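Local coordinates for protein glutathione S-transferase omega-like 2 (Saccharomyces cerevisiae, PDB 5LKB) that acts as a glutathione-dependent thiol transferase, dehydroascorbate reductase and dimethylarsinic acid reductase, and reacts with glutathionyl-(hydro)quinones, at residues Ser18-Ile24 with Val170-Glu176; Gly36-Tyr41 with Val160-Thr166; Leu44-His50 with Tyr291-Arg296; Val300-Phe305 with Tyr346-His350. The contacts are given in a common frame with arbitrary orientation. Residue numbers count along the deposited sequence, not the author numbering.

Overall arrangement
Interactions 1 and 2 belong to the thioredoxin-like half of the subunit and meet on strand 160-163: its L161 pairs with L40 in interaction 2 and binds the bulged V170 and N171 of interaction 1. Interaction 2 is buried sheet pairing, with a salt-bridge network at one end; interaction 1 is only partly buried, polar and water-lined, and includes two glutathione-binding residues. Interaction 3, close to the centre of the chain, is fully buried and joins the segment of the nucleophilic cysteine to helix 285-304 through an arginine. The same helix ends in interaction 4, an aromatic and histidine contact inside the helical domain, whose Y301 and Y346 touch P47 of interaction 3.

Interaction 1: Ser18-Ile24 with Val170-Glu176; sequences SSFRETI and VNNESSE
V170, N172 and F20 lose the most surface where the irregular segment 18-24 runs along the turn from strand 168-171 into helix 174-182. CA atoms match F20 to N171 (4.5 Å), with a single bridge between R21 and N171. N172 (chi1 p) lies at the edge of the F20 ring (chi1 m), near its plane, and clamps the backbone: F20 N donates to N172 OD1 (3.1 Å) and N172 N to F20 O (3.0 Å), while N172 ND2 binds Y145 OH. V170 O accepts from E22 N (3.0 Å), and V170 CG1 packs on I24 CG1 (3.9 Å). N171 forms an Asx turn, E173 N to N171 OD1 (2.8 Å), and sends ND2 to E22 O (2.9 Å). R21, m at chi1 to chi3, folds back into a salt bridge: R21 NE to E176 OE1 and R21 NH2 to E176 OE2 are both 2.8 Å. E173 N-caps the helix, S175 N to E173 OE2 (3.1 Å), and takes S18 OG on OE1 (3.0 Å). E173 and S174 bind glutathione at this helix start of the thioredoxin-like domain. V170 and N171 form a classic bulge against L161 of strand 160-163; V170 and I24 reach Y38 of strand 38-42.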
# COMPACT_ATOMS: atom_id res chain seq x y z
N SER A 18 27.94 10.34 6.84
CA SER A 18 27.98 10.86 8.20
C SER A 18 29.36 11.43 8.53
O SER A 18 30.39 10.85 8.18
CB SER A 18 27.72 9.75 9.18
OG SER A 18 26.46 9.17 8.93
N SER A 19 29.34 12.54 9.27
CA SER A 19 30.53 13.34 9.51
C SER A 19 31.26 12.98 10.78
O SER A 19 32.45 13.28 10.86
CB SER A 19 30.15 14.81 9.64
OG SER A 19 29.44 15.18 8.50
N PHE A 20 30.64 12.36 11.78
CA PHE A 20 31.28 12.12 13.07
C PHE A 20 31.58 10.63 13.16
O PHE A 20 30.67 9.81 13.26
CB PHE A 20 30.43 12.61 14.24
CG PHE A 20 30.16 14.07 14.21
CD1 PHE A 20 29.06 14.56 13.53
CD2 PHE A 20 31.02 14.97 14.83
CE1 PHE A 20 28.78 15.91 13.49
CE2 PHE A 20 30.78 16.33 14.77
CZ PHE A 20 29.65 16.80 14.09
N ARG A 21 32.85 10.28 13.19
CA ARG A 21 33.26 8.91 12.96
C ARG A 21 34.30 8.43 13.96
O ARG A 21 34.97 7.41 13.71
CB ARG A 21 33.81 8.81 11.53
CG ARG A 21 32.82 9.38 10.48
CD ARG A 21 31.45 8.62 10.36
NE ARG A 21 31.68 7.27 9.81
CZ ARG A 21 31.59 6.94 8.51
NH1 ARG A 21 31.29 7.85 7.60
NH2 ARG A 21 31.88 5.72 8.11
N GLU A 22 34.32 9.05 15.12
CA GLU A 22 35.29 8.68 16.15
C GLU A 22 34.84 7.47 16.97
O GLU A 22 33.72 6.94 16.80
CB GLU A 22 35.67 9.88 17.01
CG GLU A 22 36.86 10.68 16.35
CD GLU A 22 38.23 10.15 16.74
OE1 GLU A 22 38.28 9.11 17.41
OE2 GLU A 22 39.23 10.82 16.33
N THR A 23 35.71 7.00 17.84
CA THR A 23 35.45 5.81 18.65
C THR A 23 35.75 6.12 20.10
O THR A 23 36.15 7.23 20.45
CB THR A 23 36.23 4.60 18.14
OG1 THR A 23 35.69 3.42 18.76
CG2 THR A 23 37.76 4.72 18.45
N ILE A 24 35.43 5.15 20.95
CA ILE A 24 35.61 5.22 22.39
C ILE A 24 36.47 4.03 22.78
O ILE A 24 36.17 2.90 22.40
CB ILE A 24 34.26 5.16 23.13
CG1 ILE A 24 33.35 6.31 22.74
CG2 ILE A 24 34.49 5.14 24.68
CD1 ILE A 24 31.99 6.19 23.33
N VAL A 170 30.53 12.10 19.37
CA VAL A 170 31.56 11.08 19.16
C VAL A 170 31.39 10.47 17.79
O VAL A 170 32.31 10.40 16.97
CB VAL A 170 31.54 10.01 20.27
CG1 VAL A 170 32.54 8.86 19.97
CG2 VAL A 170 31.79 10.67 21.67
N ASN A 171 30.16 10.03 17.50
CA ASN A 171 29.91 9.24 16.31
C ASN A 171 28.43 9.38 16.00
O ASN A 171 27.61 9.25 16.92
CB ASN A 171 30.29 7.80 16.50
CG ASN A 171 30.42 7.03 15.24
OD1 ASN A 171 29.40 6.81 14.55
ND2 ASN A 171 31.61 6.55 14.90
N ASN A 172 28.09 9.67 14.73
CA ASN A 172 26.70 9.70 14.26
C ASN A 172 26.50 8.75 13.09
O ASN A 172 25.53 8.91 12.31
CB ASN A 172 26.22 11.12 14.00
CG ASN A 172 26.77 11.70 12.73
OD1 ASN A 172 27.84 11.23 12.24
ND2 ASN A 172 26.07 12.73 12.18
N GLU A 173 27.27 7.69 13.01
CA GLU A 173 27.12 6.63 12.01
C GLU A 173 26.63 5.38 12.71
O GLU A 173 27.35 4.73 13.44
CB GLU A 173 28.44 6.45 11.25
CG GLU A 173 28.51 5.26 10.35
CD GLU A 173 27.29 5.20 9.41
OE1 GLU A 173 26.99 6.22 8.75
OE2 GLU A 173 26.64 4.13 9.34
N SER A 174 25.39 4.95 12.40
CA SER A 174 24.82 3.85 13.17
C SER A 174 25.65 2.57 13.03
O SER A 174 25.68 1.75 13.95
CB SER A 174 23.34 3.60 12.76
OG SER A 174 23.24 3.07 11.43
N SER A 175 26.29 2.34 11.87
CA SER A 175 27.00 1.10 11.66
C SER A 175 28.23 1.05 12.55
O SER A 175 28.69 -0.06 12.87
CB SER A 175 27.43 0.96 10.19
OG SER A 175 28.36 1.95 9.79
N GLU A 176 28.75 2.23 12.95
CA GLU A 176 29.95 2.30 13.80
C GLU A 176 29.53 2.36 15.25
O GLU A 176 30.18 1.75 16.11
CB GLU A 176 30.79 3.51 13.42
CG GLU A 176 31.51 3.27 12.08
CD GLU A 176 32.16 4.51 11.48
OE1 GLU A 176 32.03 5.63 12.01
OE2 GLU A 176 32.82 4.39 10.42
O HOH W 1 28.13 7.38 6.43
O HOH W 2 26.65 13.74 9.53

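Interaction 2: Gly36-Tyr41 with Val160-Thr166; sequences GRYWLY and VLWDLET
Two central strands of the thioredoxin-like sheet pair here, 38-41 with 160-163, antiparallel, their axes 4.6 Å apart at 154°. W39-W162 and Y41-V160 are hydrogen-bonded pairs, Y38-D163 and L40-L161 non-hydrogen-bonded ones. The ladder comprises W39 N to W162 O (2.9 Å), W162 N to W39 O (2.8 Å), Y41 N to V160 O and V160 N to Y41 O (both 2.9 Å), prolonged by L164 N to R37 O (2.8 Å). On one face lie W39, Y41, V160 and W162. Y41 (chi1 m) points its edge at the face of W162 (chi1 t), an offset edge-to-face pair, 5.7 Å from the Y41 centroid to that of the five-membered ring of W162, planes at 81°; Y41 OH reaches E133. Y38, L40, L161 and D163 occupy the other face. The fully extended R37 side chain (all t) meets D163: R37 NE to D163 OD1 is 2.7 Å and R37 NH2 to D163 OD2 3.0 Å. E165 OE1 lies over the guanidinium face, 3.5 Å from R37 NH1, a purely ionic partner. With 66-69 parallel to 38-42 and 168-171 beyond 160-163, the strand order 2-1-3-4 is that of the glutathione transferase N-terminal domain.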
# COMPACT_ATOMS: atom_id res chain seq x y z
N GLY A 36 28.04 7.04 32.97
CA GLY A 36 27.60 8.40 33.17
C GLY A 36 28.18 9.46 32.27
O GLY A 36 28.01 10.65 32.55
N ARG A 37 28.89 9.09 31.22
CA ARG A 37 29.59 10.07 30.40
C ARG A 37 28.97 10.24 29.01
O ARG A 37 28.99 11.34 28.44
CB ARG A 37 31.09 9.68 30.23
CG ARG A 37 31.85 10.62 29.31
CD ARG A 37 33.35 10.37 29.34
NE ARG A 37 33.92 11.23 28.33
CZ ARG A 37 35.23 11.32 28.05
NH1 ARG A 37 36.10 10.54 28.69
NH2 ARG A 37 35.65 12.16 27.10
N TYR A 38 28.51 9.13 28.41
CA TYR A 38 27.98 9.17 27.04
C TYR A 38 26.46 9.03 27.03
O TYR A 38 25.86 8.43 27.93
CB TYR A 38 28.65 8.08 26.20
CG TYR A 38 30.18 8.23 26.18
CD1 TYR A 38 30.81 9.11 25.33
CD2 TYR A 38 30.95 7.47 27.01
CE1 TYR A 38 32.19 9.28 25.33
CE2 TYR A 38 32.32 7.63 27.04
CZ TYR A 38 32.94 8.51 26.17
OH TYR A 38 34.34 8.72 26.13
N TRP A 39 25.87 9.54 25.95
CA TRP A 39 24.43 9.60 25.80
C TRP A 39 24.10 9.22 24.36
O TRP A 39 24.88 9.44 23.44
CB TRP A 39 23.89 11.01 26.04
CG TRP A 39 22.52 11.00 26.69
CD1 TRP A 39 21.33 11.24 26.11
CD2 TRP A 39 22.26 10.72 28.05
NE1 TRP A 39 20.32 11.12 27.04
CE2 TRP A 39 20.89 10.81 28.25
CE3 TRP A 39 23.07 10.42 29.14
CZ2 TRP A 39 20.31 10.63 29.50
CZ3 TRP A 39 22.51 10.21 30.33
CH2 TRP A 39 21.13 10.31 30.52
N LEU A 40 22.95 8.60 24.20
CA LEU A 40 22.48 8.13 22.90
C LEU A 40 21.17 8.84 22.62
O LEU A 40 20.16 8.57 23.30
CB LEU A 40 22.34 6.59 22.93
CG LEU A 40 21.90 5.99 21.60
CD1 LEU A 40 23.06 6.25 20.54
CD2 LEU A 40 21.65 4.53 21.75
N TYR A 41 21.16 9.73 21.61
CA TYR A 41 19.96 10.45 21.19
C TYR A 41 19.42 9.78 19.93
O TYR A 41 20.16 9.59 18.97
CB TYR A 41 20.27 11.91 20.85
CG TYR A 41 20.72 12.76 22.06
CD1 TYR A 41 19.77 13.35 22.89
CD2 TYR A 41 22.06 12.95 22.36
CE1 TYR A 41 20.14 14.11 23.98
CE2 TYR A 41 22.43 13.72 23.43
CZ TYR A 41 21.48 14.33 24.21
OH TYR A 41 21.89 15.09 25.30
N VAL A 160 22.67 9.91 17.49
CA VAL A 160 23.85 10.66 17.92
C VAL A 160 24.38 10.02 19.19
O VAL A 160 23.65 9.87 20.17
CB VAL A 160 23.50 12.13 18.14
CG1 VAL A 160 24.67 12.86 18.81
CG2 VAL A 160 23.15 12.82 16.82
N LEU A 161 25.68 9.66 19.17
CA LEU A 161 26.39 9.20 20.37
C LEU A 161 27.24 10.38 20.87
O LEU A 161 28.11 10.89 20.15
CB LEU A 161 27.24 7.97 20.06
CG LEU A 161 28.08 7.46 21.22
CD1 LEU A 161 27.18 6.94 22.35
CD2 LEU A 161 29.02 6.39 20.74
N TRP A 162 26.87 10.89 22.04
CA TRP A 162 27.27 12.21 22.58
C TRP A 162 28.17 12.01 23.79
O TRP A 162 27.91 11.14 24.63
CB TRP A 162 26.03 12.93 23.08
CG TRP A 162 26.26 14.34 23.67
CD1 TRP A 162 26.22 14.69 25.01
CD2 TRP A 162 26.49 15.56 22.95
NE1 TRP A 162 26.38 16.04 25.12
CE2 TRP A 162 26.61 16.60 23.91
CE3 TRP A 162 26.65 15.87 21.61
CZ2 TRP A 162 26.80 17.95 23.53
CZ3 TRP A 162 26.87 17.21 21.25
CH2 TRP A 162 26.98 18.21 22.22
N ASP A 163 29.21 12.87 23.89
CA ASP A 163 30.10 12.89 25.05
C ASP A 163 29.77 14.09 25.91
O ASP A 163 29.93 15.23 25.48
CB ASP A 163 31.57 12.99 24.61
CG ASP A 163 32.49 13.11 25.80
OD1 ASP A 163 32.10 12.57 26.85
OD2 ASP A 163 33.58 13.71 25.63
N LEU A 164 29.31 13.81 27.13
CA LEU A 164 28.99 14.88 28.08
C LEU A 164 30.21 15.65 28.57
O LEU A 164 30.08 16.81 28.94
CB LEU A 164 28.25 14.30 29.28
CG LEU A 164 26.82 13.77 29.00
CD1 LEU A 164 26.39 12.91 30.21
CD2 LEU A 164 25.83 14.89 28.69
N GLU A 165 31.39 15.05 28.51
CA GLU A 165 32.57 15.75 29.03
C GLU A 165 33.08 16.81 28.06
O GLU A 165 33.37 17.95 28.45
CB GLU A 165 33.64 14.71 29.34
CG GLU A 165 33.37 13.97 30.66
CD GLU A 165 34.58 13.19 31.17
OE1 GLU A 165 35.73 13.36 30.65
OE2 GLU A 165 34.36 12.37 32.09
N THR A 166 33.26 16.45 26.80
CA THR A 166 33.75 17.40 25.82
C THR A 166 32.61 18.12 25.09
O THR A 166 32.86 19.08 24.34
CB THR A 166 34.69 16.68 24.84
OG1 THR A 166 33.94 15.69 24.11
CG2 THR A 166 35.87 15.97 25.53

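Interaction 3: Leu44-His50 with Tyr291-Arg296; sequences LACPWAH and YTTVIR
L44 lies in the loop between strand 38-42 and helix 47-58, and L44 O takes a weak hydrogen bond from R296 NH2 (3.0 Å). A45 follows with a better one, A45 O to R296 NE at 2.8 Å. C46, the nucleophile, occupies the N-cap; its CB points away from helix 285-304, and its SG, with chi1 t, accepts from A49 N (3.2 Å). P47 makes the closest backbone approach, CA to T292 CA 4.8 Å: P47 O accepts from T292 OG1 (3.0 Å), and P47 CB rests on R296 CD (3.8 Å). One turn into the helix, H50 (chi1 t) points across, with ND1 accepting from R296 NH1 (2.9 Å) and its ring face toward the edge of Y291, an offset edge-to-face pair, centroids 5.8 Å apart, planes at 75°. H50 NE2 binds T336. R296, m at chi1 and t at chi2 and chi3, also gives NH1 to T292 O (2.8 Å), so its buried guanidinium ties loop, histidine and its own helix together. The arrangement is the interdomain seam of a glutathione transferase, where the start of the first thioredoxin-domain helix, carrying an Omega-like catalytic cysteine, sits against a helix of the all-helical domain.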
# COMPACT_ATOMS: atom_id res chain seq x y z
N LEU A 44 12.72 6.80 17.74
CA LEU A 44 12.18 5.44 17.62
C LEU A 44 11.61 5.13 16.23
O LEU A 44 11.49 3.95 15.90
CB LEU A 44 11.07 5.26 18.65
CG LEU A 44 11.46 5.16 20.11
CD1 LEU A 44 10.30 5.34 21.05
CD2 LEU A 44 12.09 3.80 20.30
N ALA A 45 11.42 6.12 15.39
CA ALA A 45 10.93 5.86 14.03
C ALA A 45 12.05 5.41 13.10
O ALA A 45 11.79 4.73 12.08
CB ALA A 45 10.32 7.12 13.45
N CYS A 46 13.31 5.81 13.43
CA CYS A 46 14.43 5.68 12.50
C CYS A 46 15.02 4.29 12.59
O CYS A 46 15.43 3.88 13.68
CB CYS A 46 15.53 6.69 12.90
SG CYS A 46 17.05 6.47 12.00
N PRO A 47 15.19 3.56 11.47
CA PRO A 47 15.75 2.22 11.53
C PRO A 47 17.25 2.22 11.81
O PRO A 47 17.80 1.19 12.23
CB PRO A 47 15.44 1.67 10.12
CG PRO A 47 15.46 2.84 9.25
CD PRO A 47 14.81 3.94 10.07
N TRP A 48 17.91 3.32 11.48
CA TRP A 48 19.34 3.45 11.75
C TRP A 48 19.55 3.60 13.25
O TRP A 48 20.36 2.87 13.87
CB TRP A 48 19.86 4.66 10.93
CG TRP A 48 19.43 4.71 9.49
CD1 TRP A 48 18.45 5.50 8.97
CD2 TRP A 48 19.85 3.86 8.41
NE1 TRP A 48 18.23 5.21 7.66
CE2 TRP A 48 19.10 4.23 7.27
CE3 TRP A 48 20.81 2.86 8.27
CZ2 TRP A 48 19.29 3.63 6.04
CZ3 TRP A 48 21.01 2.28 7.06
CH2 TRP A 48 20.24 2.67 5.94
N ALA A 49 18.82 4.54 13.86
CA ALA A 49 18.88 4.70 15.31
C ALA A 49 18.39 3.46 16.03
O ALA A 49 18.89 3.09 17.10
CB ALA A 49 18.06 5.93 15.72
N HIS A 50 17.39 2.76 15.46
CA HIS A 50 16.88 1.57 16.08
C HIS A 50 18.00 0.54 16.27
O HIS A 50 18.01 -0.19 17.22
CB HIS A 50 15.67 1.04 15.27
CG HIS A 50 14.85 -0.01 15.95
ND1 HIS A 50 13.72 -0.56 15.34
CD2 HIS A 50 14.93 -0.54 17.19
CE1 HIS A 50 13.17 -1.41 16.19
NE2 HIS A 50 13.87 -1.40 17.32
N TYR A 291 16.78 -6.44 10.60
CA TYR A 291 15.51 -6.34 11.34
C TYR A 291 14.92 -4.93 11.28
O TYR A 291 13.68 -4.77 11.16
CB TYR A 291 15.75 -6.68 12.82
CG TYR A 291 14.55 -6.48 13.74
CD1 TYR A 291 14.36 -5.29 14.34
CD2 TYR A 291 13.61 -7.47 13.95
CE1 TYR A 291 13.30 -5.04 15.16
CE2 TYR A 291 12.52 -7.25 14.80
CZ TYR A 291 12.39 -6.06 15.42
OH TYR A 291 11.32 -5.80 16.25
N THR A 292 15.71 -3.90 11.46
CA THR A 292 15.14 -2.57 11.60
C THR A 292 14.41 -2.16 10.32
O THR A 292 13.43 -1.41 10.38
CB THR A 292 16.15 -1.55 12.07
OG1 THR A 292 17.18 -1.48 11.08
CG2 THR A 292 16.76 -1.93 13.45
N THR A 293 14.83 -2.68 9.17
CA THR A 293 14.10 -2.47 7.92
C THR A 293 12.89 -3.38 7.85
O THR A 293 11.78 -2.96 7.48
CB THR A 293 15.00 -2.67 6.71
OG1 THR A 293 16.07 -1.71 6.77
CG2 THR A 293 14.22 -2.48 5.41
N VAL A 294 13.11 -4.68 8.05
CA VAL A 294 12.04 -5.67 7.86
C VAL A 294 10.86 -5.38 8.79
O VAL A 294 9.71 -5.47 8.35
CB VAL A 294 12.54 -7.12 8.01
CG1 VAL A 294 11.38 -8.15 7.84
CG2 VAL A 294 13.59 -7.46 6.95
N ILE A 295 11.10 -4.95 10.04
CA ILE A 295 10.00 -4.67 10.97
C ILE A 295 9.15 -3.47 10.54
O ILE A 295 7.98 -3.37 10.92
CB ILE A 295 10.54 -4.52 12.42
CG1 ILE A 295 9.44 -4.82 13.43
CG2 ILE A 295 11.15 -3.18 12.66
CD1 ILE A 295 8.95 -6.24 13.48
N ARG A 296 9.73 -2.57 9.75
CA ARG A 296 9.07 -1.38 9.21
C ARG A 296 8.44 -1.64 7.84
O ARG A 296 7.72 -0.77 7.30
CB ARG A 296 10.08 -0.22 9.13
CG ARG A 296 10.44 0.34 10.47
CD ARG A 296 11.63 1.32 10.35
NE ARG A 296 11.87 1.95 11.67
CZ ARG A 296 12.35 1.30 12.75
NH1 ARG A 296 12.76 0.08 12.66
NH2 ARG A 296 12.36 1.93 13.90

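Interaction 4: Val300-Phe305 with Tyr346-His350; sequences VYVQHF and YTRSH
Two histidines meet rim to rim: H304 NE2 and H350 ND1 share a hydrogen bond of 2.9 Å in which either may be the donor, their rings 5.2 Å apart between centroids and 25° from coplanar. H304 (chi1 t) projects from the last turn of helix 285-304; H350 (chi1 m) is the first residue to leave helical angles after helix 339-349. The nearest CA pairs are wide, H304-T347 at 6.9 Å and V300-Y346 at 7.3 Å, so side chains bridge the gap. Y346 (chi1 m) fills it. V300 CG1 sits over its ring face, 4.0 Å from the Y346 centroid, a CH-pi contact, and Y346 CB lies likewise 4.0 Å from the H304 centroid. Y301, F305 and Y346 form an aromatic cluster of two offset edge-to-face pairs: the Y301 edge meets the Y346 face (centroids 5.5 Å apart, planes at 87°), and the Y346 edge meets the F305 face (5.4 Å, planes at 84°). Y301 OH is 2.8 Å from Y346 OH, which also bonds to Y224. Y301 and Y346 both touch P47, beside the nucleophile C46. In this buried contact rings supply the packing, while the histidine bond requires complementary protonation or tautomer states of the two imidazoles.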
# COMPACT_ATOMS: atom_id res chain seq x y z
N VAL A 300 4.96 0.39 7.02
CA VAL A 300 5.26 1.64 6.31
C VAL A 300 5.76 1.43 4.88
O VAL A 300 5.26 2.06 3.95
CB VAL A 300 6.29 2.49 7.10
CG1 VAL A 300 6.82 3.61 6.20
CG2 VAL A 300 5.61 3.00 8.35
N TYR A 301 6.80 0.65 4.68
CA TYR A 301 7.50 0.75 3.40
C TYR A 301 6.62 0.30 2.21
O TYR A 301 6.76 0.83 1.11
CB TYR A 301 8.80 -0.01 3.41
CG TYR A 301 9.81 0.54 4.42
CD1 TYR A 301 9.91 1.90 4.72
CD2 TYR A 301 10.66 -0.33 5.06
CE1 TYR A 301 10.89 2.38 5.63
CE2 TYR A 301 11.63 0.13 5.94
CZ TYR A 301 11.71 1.47 6.21
OH TYR A 301 12.65 1.98 7.10
N VAL A 302 5.75 -0.68 2.42
CA VAL A 302 4.84 -1.14 1.36
C VAL A 302 3.97 0.01 0.82
O VAL A 302 4.03 0.34 -0.37
CB VAL A 302 3.98 -2.31 1.85
CG1 VAL A 302 2.87 -2.65 0.85
CG2 VAL A 302 4.83 -3.54 2.02
N GLN A 303 3.19 0.66 1.68
CA GLN A 303 2.30 1.72 1.22
C GLN A 303 3.02 3.01 0.94
O GLN A 303 2.73 3.70 -0.06
CB GLN A 303 1.19 1.96 2.24
CG GLN A 303 0.07 2.86 1.85
CD GLN A 303 0.38 4.33 1.85
OE1 GLN A 303 1.15 4.82 2.67
NE2 GLN A 303 -0.22 5.06 0.92
N HIS A 304 3.88 3.41 1.85
CA HIS A 304 4.39 4.75 1.89
C HIS A 304 5.57 4.91 0.95
O HIS A 304 5.70 5.97 0.28
CB HIS A 304 4.84 5.07 3.31
CG HIS A 304 5.37 6.46 3.49
ND1 HIS A 304 4.57 7.60 3.49
CD2 HIS A 304 6.64 6.87 3.73
CE1 HIS A 304 5.36 8.65 3.68
NE2 HIS A 304 6.61 8.23 3.81
N PHE A 305 6.47 3.94 0.92
CA PHE A 305 7.59 3.96 -0.02
C PHE A 305 7.31 3.13 -1.29
O PHE A 305 8.17 2.97 -2.14
CB PHE A 305 8.90 3.46 0.64
CG PHE A 305 9.58 4.48 1.55
CD1 PHE A 305 9.17 5.83 1.64
CD2 PHE A 305 10.72 4.11 2.28
CE1 PHE A 305 9.85 6.80 2.43
CE2 PHE A 305 11.41 5.06 3.02
CZ PHE A 305 10.96 6.41 3.13
N TYR A 346 6.89 8.59 9.29
CA TYR A 346 7.02 8.58 7.86
C TYR A 346 5.84 9.28 7.20
O TYR A 346 6.02 10.11 6.32
CB TYR A 346 7.14 7.15 7.36
CG TYR A 346 8.52 6.48 7.58
CD1 TYR A 346 8.82 5.79 8.75
CD2 TYR A 346 9.47 6.48 6.57
CE1 TYR A 346 10.01 5.17 8.90
CE2 TYR A 346 10.70 5.87 6.72
CZ TYR A 346 10.97 5.23 7.90
OH TYR A 346 12.14 4.54 8.11
N THR A 347 4.63 8.92 7.63
CA THR A 347 3.45 9.42 6.93
C THR A 347 3.17 10.90 7.21
O THR A 347 2.57 11.59 6.37
CB THR A 347 2.22 8.60 7.29
OG1 THR A 347 1.95 8.72 8.68
CG2 THR A 347 2.38 7.14 6.84
N ARG A 348 3.56 11.40 8.38
CA ARG A 348 3.33 12.79 8.73
C ARG A 348 4.47 13.71 8.36
O ARG A 348 4.25 14.91 8.26
CB ARG A 348 3.09 12.94 10.23
CG ARG A 348 1.96 12.10 10.82
CD ARG A 348 0.63 12.53 10.21
NE ARG A 348 -0.48 11.87 10.90
CZ ARG A 348 -0.98 12.24 12.07
NH1 ARG A 348 -0.49 13.33 12.71
NH2 ARG A 348 -1.91 11.50 12.65
N SER A 349 5.67 13.19 8.08
CA SER A 349 6.79 14.07 7.78
C SER A 349 7.10 14.20 6.30
O SER A 349 7.66 15.22 5.90
CB SER A 349 8.06 13.58 8.47
OG SER A 349 7.90 13.38 9.86
N HIS A 350 6.67 13.28 5.45
CA HIS A 350 7.10 13.26 4.06
C HIS A 350 5.98 13.82 3.19
O HIS A 350 5.22 13.10 2.54
CB HIS A 350 7.48 11.86 3.62
CG HIS A 350 8.63 11.33 4.36
ND1 HIS A 350 8.83 10.00 4.59
CD2 HIS A 350 9.67 11.98 4.93
CE1 HIS A 350 9.95 9.84 5.27
NE2 HIS A 350 10.47 11.03 5.48